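Local coordinates for protein peptidyl tryptophan dihydroxylase (Pseudomonas putida, PDB 7CTQ) that probably uses its flavin-adenine dinucleotide to dihydroxylate a peptide-bound tryptophan, a step in biogenesis of the tryptophylquinone cofactor of quinohemoprotein amine dehydrogenase, at residues Val159-Val164 and Ala209-Tyr214; Cys194-Thr199 and Ala216-Asp221. All coordinates share one frame; numbering follows the deposited sequence.

Contact 1: residues Val159-Val164 and Ala209-Tyr214; sequences VSLLNV and AGLADY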
loop_
_atom_site.group_PDB
_atom_site.type_symbol
_atom_site.label_atom_id
_atom_site.label_comp_id
_atom_site.label_asym_id
_atom_site.label_seq_id
_atom_site.Cartn_x
_atom_site.Cartn_y
_atom_site.Cartn_z
ATOM N N VAL A 159 -12.546 -12.243 -1.123
ATOM C CA VAL A 159 -12.602 -12.496 0.313
ATOM C C VAL A 159 -11.439 -13.401 0.698
ATOM O O VAL A 159 -11.097 -14.348 -0.022
ATOM C CB VAL A 159 -13.960 -13.105 0.740
ATOM C CG1 VAL A 159 -13.930 -13.537 2.188
ATOM C CG2 VAL A 159 -15.073 -12.090 0.572
ATOM N N SER A 160 -10.808 -13.087 1.822
ATOM C CA SER A 160 -9.767 -13.930 2.381
ATOM C C SER A 160 -10.331 -14.540 3.661
ATOM O O SER A 160 -10.767 -13.810 4.555
ATOM C CB SER A 160 -8.490 -13.125 2.641
ATOM O OG SER A 160 -7.903 -12.703 1.404
ATOM N N LEU A 161 -10.389 -15.868 3.711
ATOM C CA LEU A 161 -10.884 -16.594 4.878
ATOM C C LEU A 161 -9.698 -17.127 5.669
ATOM O O LEU A 161 -8.804 -17.762 5.102
ATOM C CB LEU A 161 -11.794 -17.752 4.470
ATOM C CG LEU A 161 -12.959 -17.461 3.529
ATOM C CD1 LEU A 161 -13.630 -18.771 3.158
ATOM C CD2 LEU A 161 -13.941 -16.498 4.176
ATOM N N LEU A 162 -9.714 -16.905 6.979
ATOM C CA LEU A 162 -8.559 -17.151 7.824
ATOM C C LEU A 162 -8.902 -18.141 8.939
ATOM O O LEU A 162 -9.940 -18.014 9.597
ATOM C CB LEU A 162 -8.057 -15.827 8.406
ATOM C CG LEU A 162 -7.197 -15.965 9.656
ATOM C CD1 LEU A 162 -5.784 -16.339 9.259
ATOM C CD2 LEU A 162 -7.221 -14.684 10.456
ATOM N N ASN A 163 -8.031 -19.127 9.142
ATOM C CA ASN A 163 -8.081 -20.004 10.307
ATOM C C ASN A 163 -6.850 -19.749 11.162
ATOM O O ASN A 163 -5.733 -19.650 10.639
ATOM C CB ASN A 163 -8.131 -21.478 9.906
ATOM C CG ASN A 163 -9.542 -21.971 9.605
ATOM O OD1 ASN A 163 -9.724 -22.832 8.752
ATOM N ND2 ASN A 163 -10.538 -21.449 10.321
ATOM N N VAL A 164 -7.054 -19.636 12.474
ATOM C CA VAL A 164 -5.980 -19.396 13.429
ATOM C C VAL A 164 -6.116 -20.415 14.551
ATOM O O VAL A 164 -7.206 -20.583 15.106
ATOM C CB VAL A 164 -6.033 -17.968 14.001
ATOM C CG1 VAL A 164 -4.970 -17.803 15.066
ATOM C CG2 VAL A 164 -5.845 -16.932 12.891
ATOM N N ALA A 209 -22.709 -19.118 9.253
ATOM C CA ALA A 209 -22.861 -20.433 9.863
ATOM C C ALA A 209 -22.101 -21.511 9.100
ATOM O O ALA A 209 -21.722 -22.528 9.685
ATOM C CB ALA A 209 -24.343 -20.794 9.958
ATOM N N GLY A 210 -21.870 -21.320 7.805
ATOM C CA GLY A 210 -21.218 -22.352 7.024
ATOM C C GLY A 210 -19.716 -22.218 6.851
ATOM O O GLY A 210 -19.094 -23.114 6.270
ATOM N N LEU A 211 -19.122 -21.132 7.369
ATOM C CA LEU A 211 -17.724 -20.814 7.076
ATOM C C LEU A 211 -16.760 -21.781 7.750
ATOM O O LEU A 211 -15.743 -22.162 7.153
ATOM C CB LEU A 211 -17.405 -19.386 7.515
ATOM C CG LEU A 211 -18.034 -18.284 6.673
ATOM C CD1 LEU A 211 -17.609 -16.923 7.198
ATOM C CD2 LEU A 211 -17.661 -18.464 5.205
ATOM N N ALA A 212 -17.046 -22.169 8.999
ATOM C CA ALA A 212 -16.147 -23.063 9.723
ATOM C C ALA A 212 -15.996 -24.391 8.990
ATOM O O ALA A 212 -14.873 -24.859 8.761
ATOM C CB ALA A 212 -16.658 -23.284 11.146
ATOM N N ASP A 213 -17.124 -25.004 8.598
ATOM C CA ASP A 213 -17.074 -26.260 7.840
ATOM C C ASP A 213 -16.391 -26.084 6.498
ATOM O O ASP A 213 -15.734 -27.006 5.995
ATOM C CB ASP A 213 -18.480 -26.795 7.606
ATOM C CG ASP A 213 -19.068 -27.444 8.844
ATOM O OD1 ASP A 213 -18.299 -27.982 9.657
ATOM O OD2 ASP A 213 -20.300 -27.429 8.976
ATOM N N TYR A 214 -16.615 -24.931 5.864
ATOM C CA TYR A 214 -16.019 -24.665 4.564
ATOM C C TYR A 214 -14.500 -24.615 4.667
ATOM O O TYR A 214 -13.792 -25.269 3.896
ATOM C CB TYR A 214 -16.586 -23.352 4.012
ATOM C CG TYR A 214 -16.147 -23.030 2.610
ATOM C CD1 TYR A 214 -16.879 -23.472 1.513
ATOM C CD2 TYR A 214 -14.993 -22.290 2.382
ATOM C CE1 TYR A 214 -16.477 -23.176 0.217
ATOM C CE2 TYR A 214 -14.580 -21.983 1.090
ATOM C CZ TYR A 214 -15.323 -22.431 0.014
ATOM O OH TYR A 214 -14.913 -22.132 -1.265
HETATM O O HOH W 1 -12.751 -23.864 10.391
#
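Leu161 carries nearly all of this contact, one residue on from Ser160, which faces the other side of the strand and touches the flavin cofactor. Leu161 CD1 sits obliquely to the Tyr214 ring, 3.9 Å from Tyr214 CD2 and equally near CE2, so it straddles one ring bond, and the two side chains cross at about a right angle. The other methyl, Leu161 CD2, meets Leu211 CD2 more loosely at 4.3 Å. Chi1 of -52° swings the Leu161 branch toward the helix, and chi2 of 174° turns CD1 to Tyr214 and CD2 to Leu211. Leu162 faces the Ser160 side again: strand 159-164 runs between antiparallel neighbours 193-201 and 238-243, with helix 208-220 laid on one face and the cofactor on the other. Asn163 points back to the helix, meeting 209-214 through a water and resting directly on Cys215 further along. Its ND2 donates to the water 3.3 Å away, which in turn donates to the Ala212 backbone O at 2.9 Å. The same ND2 also bonds the carbonyl of Glu238, which ties the amide to the next strand, while Tyr214 OH is held by Arg218 a turn on in its helix.

Contact 2: residues Cys194-Thr199 and Ala216-Asp221; sequences CYWQVT and AARRAD. With FAD (flavin-adenine dinucleotide), chain C.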
loop_
_atom_site.group_PDB
_atom_site.type_symbol
_atom_site.label_atom_id
_atom_site.label_comp_id
_atom_site.label_asym_id
_atom_site.label_seq_id
_atom_site.Cartn_x
_atom_site.Cartn_y
_atom_site.Cartn_z
ATOM N N CYS A 194 -0.438 -20.809 14.528
ATOM C CA CYS A 194 -0.655 -21.253 13.160
ATOM C C CYS A 194 -1.677 -20.362 12.474
ATOM O O CYS A 194 -2.595 -19.824 13.107
ATOM C CB CYS A 194 -1.121 -22.700 13.111
ATOM S SG CYS A 194 0.105 -23.846 13.727
ATOM N N TYR A 195 -1.513 -20.249 11.156
ATOM C CA TYR A 195 -2.214 -19.290 10.313
ATOM C C TYR A 195 -2.508 -19.957 8.978
ATOM O O TYR A 195 -1.627 -20.593 8.394
ATOM C CB TYR A 195 -1.349 -18.032 10.118
ATOM C CG TYR A 195 -1.975 -16.896 9.329
ATOM C CD1 TYR A 195 -2.431 -15.749 9.971
ATOM C CD2 TYR A 195 -2.073 -16.952 7.945
ATOM C CE1 TYR A 195 -2.985 -14.694 9.253
ATOM C CE2 TYR A 195 -2.631 -15.907 7.223
ATOM C CZ TYR A 195 -3.091 -14.787 7.883
ATOM O OH TYR A 195 -3.647 -13.753 7.166
ATOM N N TRP A 196 -3.745 -19.835 8.504
ATOM C CA TRP A 196 -4.073 -20.295 7.159
ATOM C C TRP A 196 -5.134 -19.367 6.593
ATOM O O TRP A 196 -6.143 -19.087 7.253
ATOM C CB TRP A 196 -4.566 -21.743 7.162
ATOM C CG TRP A 196 -5.011 -22.306 5.829
ATOM C CD1 TRP A 196 -4.248 -22.996 4.932
ATOM C CD2 TRP A 196 -6.337 -22.271 5.285
ATOM N NE1 TRP A 196 -5.016 -23.385 3.852
ATOM C CE2 TRP A 196 -6.304 -22.954 4.053
ATOM C CE3 TRP A 196 -7.550 -21.727 5.722
ATOM C CZ2 TRP A 196 -7.433 -23.103 3.254
ATOM C CZ3 TRP A 196 -8.669 -21.874 4.923
ATOM C CH2 TRP A 196 -8.604 -22.555 3.712
ATOM N N GLN A 197 -4.898 -18.892 5.375
ATOM C CA GLN A 197 -5.730 -17.854 4.782
ATOM C C GLN A 197 -5.896 -18.162 3.307
ATOM O O GLN A 197 -4.910 -18.275 2.573
ATOM C CB GLN A 197 -5.110 -16.474 5.005
ATOM C CG GLN A 197 -5.317 -15.470 3.896
ATOM C CD GLN A 197 -4.224 -14.425 3.890
ATOM O OE1 GLN A 197 -4.040 -13.694 4.875
ATOM N NE2 GLN A 197 -3.468 -14.366 2.792
ATOM N N VAL A 198 -7.137 -18.343 2.884
ATOM C CA VAL A 198 -7.428 -18.700 1.509
ATOM C C VAL A 198 -8.153 -17.519 0.892
ATOM O O VAL A 198 -8.991 -16.878 1.540
ATOM C CB VAL A 198 -8.243 -20.001 1.386
ATOM C CG1 VAL A 198 -9.669 -19.824 1.928
ATOM C CG2 VAL A 198 -8.248 -20.476 -0.055
ATOM N N THR A 199 -7.780 -17.201 -0.337
ATOM C CA THR A 199 -8.295 -16.039 -1.043
ATOM C C THR A 199 -9.146 -16.537 -2.198
ATOM O O THR A 199 -8.699 -17.376 -2.990
ATOM C CB THR A 199 -7.140 -15.157 -1.523
ATOM O OG1 THR A 199 -6.469 -14.628 -0.372
ATOM C CG2 THR A 199 -7.656 -13.998 -2.396
ATOM N N ALA A 216 -12.643 -25.855 7.121
ATOM C CA ALA A 216 -12.132 -27.150 7.565
ATOM C C ALA A 216 -11.954 -28.099 6.388
ATOM O O ALA A 216 -10.905 -28.736 6.243
ATOM C CB ALA A 216 -13.069 -27.745 8.621
ATOM N N ALA A 217 -12.944 -28.165 5.497
ATOM C CA ALA A 217 -12.818 -29.069 4.359
ATOM C C ALA A 217 -11.662 -28.677 3.446
ATOM O O ALA A 217 -10.963 -29.554 2.915
ATOM C CB ALA A 217 -14.128 -29.125 3.577
ATOM N N ARG A 218 -11.446 -27.367 3.238
ATOM C CA ARG A 218 -10.341 -26.933 2.381
ATOM C C ARG A 218 -8.989 -27.259 3.007
ATOM O O ARG A 218 -8.081 -27.753 2.319
ATOM C CB ARG A 218 -10.456 -25.431 2.083
ATOM C CG ARG A 218 -11.443 -25.117 0.968
ATOM C CD ARG A 218 -11.198 -23.730 0.381
ATOM N NE ARG A 218 -12.198 -23.379 -0.617
ATOM C CZ ARG A 218 -12.016 -23.468 -1.932
ATOM N NH1 ARG A 218 -10.862 -23.892 -2.437
ATOM N NH2 ARG A 218 -13.005 -23.136 -2.744
ATOM N N ARG A 219 -8.832 -26.993 4.310
ATOM C CA ARG A 219 -7.587 -27.356 4.984
ATOM C C ARG A 219 -7.378 -28.864 4.980
ATOM O O ARG A 219 -6.262 -29.344 4.738
ATOM C CB ARG A 219 -7.577 -26.811 6.413
ATOM C CG ARG A 219 -7.464 -25.306 6.477
ATOM C CD ARG A 219 -7.736 -24.804 7.868
ATOM N NE ARG A 219 -6.750 -25.321 8.778
ATOM C CZ ARG A 219 -6.969 -25.601 10.051
ATOM N NH1 ARG A 219 -8.157 -25.411 10.608
ATOM N NH2 ARG A 219 -5.969 -26.078 10.764
ATOM N N ALA A 220 -8.446 -29.633 5.216
ATOM C CA ALA A 220 -8.328 -31.089 5.197
ATOM C C ALA A 220 -7.939 -31.624 3.827
ATOM O O ALA A 220 -7.413 -32.737 3.732
ATOM C CB ALA A 220 -9.645 -31.727 5.642
ATOM N N ASP A 221 -8.182 -30.865 2.765
ATOM C CA ASP A 221 -7.899 -31.338 1.424
ATOM C C ASP A 221 -6.485 -31.010 0.966
ATOM O O ASP A 221 -6.102 -31.405 -0.139
ATOM C CB ASP A 221 -8.917 -30.752 0.435
ATOM C CG ASP A 221 -10.324 -31.332 0.614
ATOM O OD1 ASP A 221 -10.519 -32.223 1.482
ATOM O OD2 ASP A 221 -11.243 -30.882 -0.113
HETATM P PA FAD C . -3.559 -1.016 9.174
HETATM O O1A FAD C . -2.259 -1.719 9.216
HETATM O O2A FAD C . -4.749 -1.956 9.044
HETATM O O5B FAD C . -3.643 -0.041 10.392
HETATM C C5B FAD C . -4.905 0.478 10.854
HETATM C C4B FAD C . -4.764 0.688 12.339
HETATM O O4B FAD C . -5.912 1.422 12.824
HETATM C C3B FAD C . -4.674 -0.586 13.186
HETATM O O3B FAD C . -3.739 -0.405 14.247
HETATM C C2B FAD C . -6.113 -0.771 13.685
HETATM O O2B FAD C . -6.192 -1.432 14.947
HETATM C C1B FAD C . -6.544 0.686 13.849
HETATM N N9A FAD C . -7.974 0.958 13.813
HETATM C C8A FAD C . -8.940 0.391 13.031
HETATM N N7A FAD C . -10.148 0.862 13.225
HETATM C C5A FAD C . -9.964 1.787 14.236
HETATM C C6A FAD C . -10.856 2.632 14.929
HETATM N N6A FAD C . -12.166 2.681 14.694
HETATM N N1A FAD C . -10.348 3.450 15.888
HETATM C C2A FAD C . -9.035 3.409 16.131
HETATM N N3A FAD C . -8.104 2.650 15.541
HETATM C C4A FAD C . -8.631 1.861 14.599
HETATM N N1 FAD C . 0.769 -6.995 3.627
HETATM C C2 FAD C . 2.027 -7.530 3.605
HETATM O O2 FAD C . 3.033 -6.820 3.570
HETATM N N3 FAD C . 2.190 -8.900 3.634
HETATM C C4 FAD C . 1.178 -9.837 3.688
HETATM O O4 FAD C . 1.447 -11.036 3.722
HETATM C C4X FAD C . -0.154 -9.263 3.709
HETATM N N5 FAD C . -1.173 -10.081 3.753
HETATM C C5X FAD C . -2.446 -9.534 3.772
HETATM C C6 FAD C . -3.546 -10.392 3.810
HETATM C C7 FAD C . -4.844 -9.893 3.814
HETATM C C7M FAD C . -6.008 -10.848 3.859
HETATM C C8 FAD C . -5.053 -8.505 3.775
HETATM C C8M FAD C . -6.445 -7.932 3.787
HETATM C C9 FAD C . -3.959 -7.647 3.741
HETATM C C9A FAD C . -2.663 -8.149 3.733
HETATM N N10 FAD C . -1.536 -7.302 3.705
HETATM C C10 FAD C . -0.260 -7.829 3.674
HETATM C "C1'" FAD C . -1.705 -5.850 3.617
HETATM C "C2'" FAD C . -1.421 -5.107 4.913
HETATM O "O2'" FAD C . -2.133 -5.680 6.009
HETATM C "C3'" FAD C . -1.845 -3.652 4.726
HETATM O "O3'" FAD C . -1.317 -3.205 3.482
HETATM C "C4'" FAD C . -1.386 -2.682 5.811
HETATM O "O4'" FAD C . -1.531 -3.253 7.115
HETATM C "C5'" FAD C . -2.146 -1.380 5.722
HETATM O "O5'" FAD C . -1.547 -0.439 6.625
HETATM P P FAD C . -2.386 0.711 7.259
HETATM O O1P FAD C . -2.931 1.557 6.098
HETATM O O2P FAD C . -1.597 1.428 8.298
HETATM O O3P FAD C . -3.613 -0.053 7.914
#
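Arg219 brings CG down onto one face of the Trp196 indole, and this is where strand and helix pack tightest. Arg219 CG is 3.4 Å from Trp196 CD2 and sits 14° off the normal of the six-membered ring, a CH-pi contact; Arg219 CD follows, 3.8 Å from Trp196 CE3. The bend at chi3 (63°) then sets the guanidinium obliquely by Trp196 CB, where it makes a cation-pi contact with Trp165. Trp196 has CG anti to the backbone N, which sends the indole out toward the helix, and the far corner of the ring reaches Arg218, CH2 to CB at 3.8 Å. With an alanine here in place of the tryptophan, the aliphatic part of Arg219 would probably lose the surface it rests on and a gap would open beneath the helix. Packing slackens at Val198, whose CG2 is 4.4 Å from Arg218 CD. The Arg218 chain, extended from CG to NE, carries its guanidinium to Asp181, a salt bridge, and to Tyr214 OH, and Ala217, Ala220 and Asp221 lie on the exposed side of the helix. Gln197, on the opposite face of the strand, has OE1 3.5 Å from C6 of the flavin. The helix crosses the strand at 104°, the axes 10.3 Å apart: a helix laid across the back of a mixed beta-sheet whose front lines a flavin pocket.

Overall arrangement
Contacts 1 and 2 are successive parts of one interface, their centres 8 Å apart: helix 208-220 meets strand 158-166 through its earlier turns and strand 193-201 through its later ones. The strands are antiparallel neighbours, joined by Asn163 N to Trp196 O at 2.7 Å and Leu161 N to Val198 O at 2.8 Å, so the residues that meet the helix sit side by side. Asn163 of contact 1 also packs against the Arg219 side chain of contact 2. On the cofactor face, Ser160 and Thr199 share a hydroxyl–hydroxyl hydrogen bond, and Ser160 and Gln197 both belong to the FAD pocket. The Leu161 side chain, on the helix side, remains about 9 Å from FAD.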